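Local coordinates for protein chaperone CupB2 (PDB 3Q48) that probably acts as a periplasmic chaperone in fimbrial assembly, helping pilus subunits to fold, at residues 60-68 / 78-86. Numbering follows the deposited sequence.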
ATOM      1  N   ALA A  60      -6.848 -14.328 -14.948  1.00 34.85           N
ATOM      2  CA  ALA A  60      -6.243 -13.555 -13.890  1.00 34.18           C
ATOM      3  C   ALA A  60      -5.787 -14.494 -12.786  1.00 33.66           C
ATOM      4  O   ALA A  60      -6.602 -15.196 -12.212  1.00 33.90           O
ATOM      5  CB  ALA A  60      -7.229 -12.536 -13.346  1.00 33.67           C
ATOM      6  N   GLN A  61      -4.486 -14.486 -12.495  1.00 33.23           N
ATOM      7  CA  GLN A  61      -3.926 -15.225 -11.362  1.00 32.27           C
ATOM      8  C   GLN A  61      -3.602 -14.248 -10.240  1.00 30.28           C
ATOM      9  O   GLN A  61      -3.009 -13.191 -10.471  1.00 29.16           O
ATOM     10  CB  GLN A  61      -2.662 -15.968 -11.781  1.00 32.73           C
ATOM     11  CG  GLN A  61      -2.132 -17.010 -10.789  1.00 35.07           C
ATOM     12  CD  GLN A  61      -0.897 -17.715 -11.369  1.00 38.99           C
ATOM     13  OE1 GLN A  61      -0.859 -18.024 -12.566  1.00 41.64           O
ATOM     14  NE2 GLN A  61       0.117 -17.931 -10.548  1.00 39.10           N
ATOM     15  N   ALA A  62      -3.957 -14.644  -9.024  1.00 29.09           N
ATOM     16  CA  ALA A  62      -3.913 -13.797  -7.864  1.00 28.14           C
ATOM     17  C   ALA A  62      -3.268 -14.613  -6.758  1.00 28.98           C
ATOM     18  O   ALA A  62      -3.525 -15.801  -6.662  1.00 30.26           O
ATOM     19  CB  ALA A  62      -5.316 -13.407  -7.487  1.00 26.84           C
ATOM     20  N   TRP A  63      -2.424 -13.976  -5.940  1.00 28.67           N
ATOM     21  CA  TRP A  63      -1.697 -14.614  -4.835  1.00 28.19           C
ATOM     22  C   TRP A  63      -1.118 -13.517  -3.969  1.00 27.55           C
ATOM     23  O   TRP A  63      -0.842 -12.406  -4.467  1.00 27.44           O
ATOM     24  CB  TRP A  63      -0.579 -15.587  -5.332  1.00 28.22           C
ATOM     25  CG  TRP A  63       0.695 -14.976  -5.822  1.00 27.20           C
ATOM     26  CD1 TRP A  63       1.833 -14.777  -5.101  1.00 28.15           C
ATOM     27  CD2 TRP A  63       0.981 -14.502  -7.146  1.00 27.95           C
ATOM     28  NE1 TRP A  63       2.816 -14.218  -5.888  1.00 26.71           N
ATOM     29  CE2 TRP A  63       2.320 -14.027  -7.142  1.00 25.56           C
ATOM     30  CE3 TRP A  63       0.232 -14.416  -8.334  1.00 28.58           C
ATOM     31  CZ2 TRP A  63       2.919 -13.459  -8.255  1.00 25.81           C
ATOM     32  CZ3 TRP A  63       0.830 -13.860  -9.460  1.00 28.87           C
ATOM     33  CH2 TRP A  63       2.173 -13.391  -9.412  1.00 30.26           C
ATOM     34  N   ILE A  64      -0.891 -13.852  -2.697  1.00 27.41           N
ATOM     35  CA  ILE A  64      -0.341 -12.939  -1.714  1.00 26.52           C
ATOM     36  C   ILE A  64       1.043 -13.329  -1.250  1.00 27.77           C
ATOM     37  O   ILE A  64       1.308 -14.507  -0.966  1.00 28.92           O
ATOM     38  CB  ILE A  64      -1.312 -12.810  -0.509  1.00 27.13           C
ATOM     39  CG1 ILE A  64      -2.560 -12.009  -0.956  1.00 24.95           C
ATOM     40  CG2 ILE A  64      -0.668 -12.096   0.636  1.00 24.86           C
ATOM     41  CD1 ILE A  64      -3.730 -12.498  -0.371  1.00 19.07           C
ATOM     42  N   ASP A  65       1.933 -12.344  -1.178  1.00 26.75           N
ATOM     43  CA  ASP A  65       3.215 -12.586  -0.560  1.00 28.03           C
ATOM     44  C   ASP A  65       3.497 -11.598   0.589  1.00 28.19           C
ATOM     45  O   ASP A  65       2.671 -10.748   0.863  1.00 27.75           O
ATOM     46  CB  ASP A  65       4.326 -12.700  -1.613  1.00 28.22           C
ATOM     47  CG  ASP A  65       4.708 -11.375  -2.227  1.00 27.99           C
ATOM     48  OD1 ASP A  65       5.199 -10.487  -1.502  1.00 27.81           O
ATOM     49  OD2 ASP A  65       4.568 -11.245  -3.457  1.00 27.52           O
ATOM     50  N   ASP A  66       4.615 -11.755   1.294  1.00 29.27           N
ATOM     51  CA  ASP A  66       4.886 -10.942   2.485  1.00 30.32           C
ATOM     52  C   ASP A  66       6.023  -9.995   2.220  1.00 30.46           C
ATOM     53  O   ASP A  66       6.589  -9.470   3.159  1.00 31.76           O
ATOM     54  CB  ASP A  66       5.241 -11.822   3.688  1.00 31.30           C
ATOM     55  CG  ASP A  66       6.536 -12.647   3.455  1.00 33.94           C
ATOM     56  OD1 ASP A  66       7.160 -12.519   2.366  1.00 34.25           O
ATOM     57  OD2 ASP A  66       6.924 -13.429   4.353  1.00 36.74           O
ATOM     58  N   GLY A  67       6.362  -9.816   0.943  1.00 31.38           N
ATOM     59  CA  GLY A  67       7.388  -8.865   0.449  1.00 32.56           C
ATOM     60  C   GLY A  67       8.499  -9.535  -0.362  1.00 35.00           C
ATOM     61  O   GLY A  67       9.156  -8.901  -1.192  1.00 35.92           O
ATOM     62  N   ARG A  68       8.737 -10.818  -0.089  1.00 36.95           N
ATOM     63  CA  ARG A  68       9.626 -11.662  -0.893  1.00 39.09           C
ATOM     64  C   ARG A  68       8.934 -12.062  -2.207  1.00 39.63           C
ATOM     65  O   ARG A  68       7.904 -12.753  -2.182  1.00 39.80           O
ATOM     66  CB  ARG A  68       9.976 -12.920  -0.108  1.00 39.70           C
ATOM     67  CG  ARG A  68      10.452 -12.663   1.267  1.00 42.36           C
ATOM     68  CD  ARG A  68      11.315 -13.819   1.750  1.00 50.20           C
ATOM     69  NE  ARG A  68      10.619 -14.744   2.656  1.00 56.58           N
ATOM     70  CZ  ARG A  68      11.138 -15.907   3.083  1.00 63.03           C
ATOM     71  NH1 ARG A  68      12.347 -16.306   2.676  1.00 64.43           N
ATOM     72  NH2 ARG A  68      10.446 -16.694   3.910  1.00 65.26           N
ATOM     73  N   VAL A  78       2.065 -17.370   4.141  1.00 44.60           N
ATOM     74  CA  VAL A  78       1.352 -16.182   4.570  1.00 41.16           C
ATOM     75  C   VAL A  78      -0.061 -16.596   4.951  1.00 40.27           C
ATOM     76  O   VAL A  78      -0.627 -17.506   4.318  1.00 39.65           O
ATOM     77  CB  VAL A  78       1.310 -15.092   3.493  1.00 39.67           C
ATOM     78  CG1 VAL A  78       2.719 -14.765   3.025  1.00 40.11           C
ATOM     79  CG2 VAL A  78       0.396 -15.485   2.346  1.00 38.66           C
ATOM     80  N   PRO A  79      -0.638 -15.934   5.980  1.00 39.02           N
ATOM     81  CA  PRO A  79      -1.946 -16.310   6.492  1.00 39.20           C
ATOM     82  C   PRO A  79      -3.116 -15.812   5.649  1.00 37.81           C
ATOM     83  O   PRO A  79      -4.190 -15.592   6.171  1.00 37.70           O
ATOM     84  CB  PRO A  79      -1.982 -15.629   7.857  1.00 38.90           C
ATOM     85  CG  PRO A  79      -1.231 -14.403   7.655  1.00 38.37           C
ATOM     86  CD  PRO A  79      -0.151 -14.711   6.635  1.00 38.67           C
ATOM     87  N   PHE A  80      -2.911 -15.634   4.357  1.00 37.53           N
ATOM     88  CA  PHE A  80      -4.017 -15.272   3.483  1.00 36.75           C
ATOM     89  C   PHE A  80      -4.142 -16.259   2.320  1.00 37.30           C
ATOM     90  O   PHE A  80      -3.151 -16.809   1.872  1.00 38.80           O
ATOM     91  CB  PHE A  80      -3.881 -13.825   3.001  1.00 35.09           C
ATOM     92  CG  PHE A  80      -3.804 -12.830   4.110  1.00 30.81           C
ATOM     93  CD1 PHE A  80      -4.953 -12.382   4.717  1.00 26.96           C
ATOM     94  CD2 PHE A  80      -2.566 -12.356   4.550  1.00 31.28           C
ATOM     95  CE1 PHE A  80      -4.912 -11.483   5.735  1.00 26.84           C
ATOM     96  CE2 PHE A  80      -2.479 -11.443   5.607  1.00 29.14           C
ATOM     97  CZ  PHE A  80      -3.665 -11.006   6.205  1.00 29.14           C
ATOM     98  N   SER A  81      -5.367 -16.518   1.883  1.00 37.02           N
ATOM     99  CA  SER A  81      -5.606 -17.220   0.645  1.00 37.00           C
ATOM    100  C   SER A  81      -6.416 -16.303  -0.296  1.00 35.66           C
ATOM    101  O   SER A  81      -7.098 -15.412   0.153  1.00 34.84           O
ATOM    102  CB  SER A  81      -6.348 -18.517   0.927  1.00 37.78           C
ATOM    103  OG  SER A  81      -7.682 -18.221   1.333  1.00 40.12           O
ATOM    104  N   VAL A  82      -6.303 -16.508  -1.602  1.00 35.84           N
ATOM    105  CA  VAL A  82      -7.116 -15.787  -2.565  1.00 35.09           C
ATOM    106  C   VAL A  82      -7.859 -16.798  -3.399  1.00 36.20           C
ATOM    107  O   VAL A  82      -7.262 -17.642  -4.061  1.00 37.18           O
ATOM    108  CB  VAL A  82      -6.313 -14.862  -3.489  1.00 34.58           C
ATOM    109  CG1 VAL A  82      -7.276 -13.863  -4.225  1.00 34.56           C
ATOM    110  CG2 VAL A  82      -5.344 -14.075  -2.688  1.00 33.63           C
ATOM    111  N   THR A  83      -9.180 -16.687  -3.356  1.00 36.28           N
ATOM    112  CA  THR A  83     -10.090 -17.563  -4.053  1.00 36.47           C
ATOM    113  C   THR A  83     -10.856 -16.707  -5.042  1.00 35.06           C
ATOM    114  O   THR A  83     -11.331 -15.646  -4.668  1.00 34.12           O
ATOM    115  CB  THR A  83     -11.078 -18.148  -3.018  1.00 37.31           C
ATOM    116  OG1 THR A  83     -10.316 -18.670  -1.933  1.00 38.94           O
ATOM    117  CG2 THR A  83     -11.943 -19.268  -3.603  1.00 38.74           C
ATOM    118  N   PRO A  84     -10.958 -17.147  -6.310  1.00 35.27           N
ATOM    119  CA  PRO A  84     -10.194 -18.289  -6.850  1.00 35.73           C
ATOM    120  C   PRO A  84      -8.784 -17.817  -7.283  1.00 35.20           C
ATOM    121  O   PRO A  84      -8.591 -16.630  -7.583  1.00 34.54           O
ATOM    122  CB  PRO A  84     -11.045 -18.753  -8.045  1.00 35.66           C
ATOM    123  CG  PRO A  84     -11.862 -17.562  -8.441  1.00 35.33           C
ATOM    124  CD  PRO A  84     -11.996 -16.657  -7.253  1.00 34.73           C
ATOM    125  N   ALA A  85      -7.811 -18.720  -7.284  1.00 35.40           N
ATOM    126  CA  ALA A  85      -6.411 -18.314  -7.509  1.00 35.59           C
ATOM    127  C   ALA A  85      -6.175 -17.921  -8.970  1.00 35.37           C
ATOM    128  O   ALA A  85      -5.283 -17.145  -9.259  1.00 35.71           O
ATOM    129  CB  ALA A  85      -5.432 -19.415  -7.074  1.00 35.65           C
ATOM    130  N   VAL A  86      -6.998 -18.456  -9.867  1.00 35.47           N
ATOM    131  CA  VAL A  86      -6.933 -18.207 -11.285  1.00 34.99           C
ATOM    132  C   VAL A  86      -8.376 -17.997 -11.736  1.00 35.02           C
ATOM    133  O   VAL A  86      -9.288 -18.788 -11.414  1.00 34.69           O
ATOM    134  CB  VAL A  86      -6.320 -19.419 -12.060  1.00 36.69           C
ATOM    135  CG1 VAL A  86      -5.970 -19.022 -13.504  1.00 38.23           C
ATOM    136  CG2 VAL A  86      -5.052 -19.986 -11.367  1.00 35.75           C
TER
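Ile64 faces Val82, Phe80 and Val78 where two strands of the immunoglobulin-like PapD N-terminal domain lie side by side but too far apart for backbone pairing. Strands 60-65 and 80-83 run antiparallel, yet the CA atoms, 4.2 Å apart at Gln61 and Val86, are 6.8 Å apart at Ile64 and Phe80, and there the contact is made by side chains. From CB of Ile64, CG2 stands anti to the backbone N and meets CG2 of Val78 at 3.9 Å, while also approaching the Phe80 ring obliquely. The other branch, with CG1 beside the backbone N (chi1 -71°), crosses Val82 at about a right angle and ends in CD1, which lies 3.6 Å from Phe80 CB and also against Val82 CG2. Beyond the pair, Ile64 touches Leu116, Ile99 and Leu142, and the Phe80 ring meets Phe114 edge-to-face, placing both residues in the domain interior. Ala62 CB continues the apolar seam, 3.8 Å from Val82 CG1. After the cis peptide bond preceding Pro84, the second segment returns to its partner: Gln61 and Val86 form a non-hydrogen-bonded pair, and Ala62 N donates to Ala85 O at 2.8 Å, with an N-H...O angle of 157°.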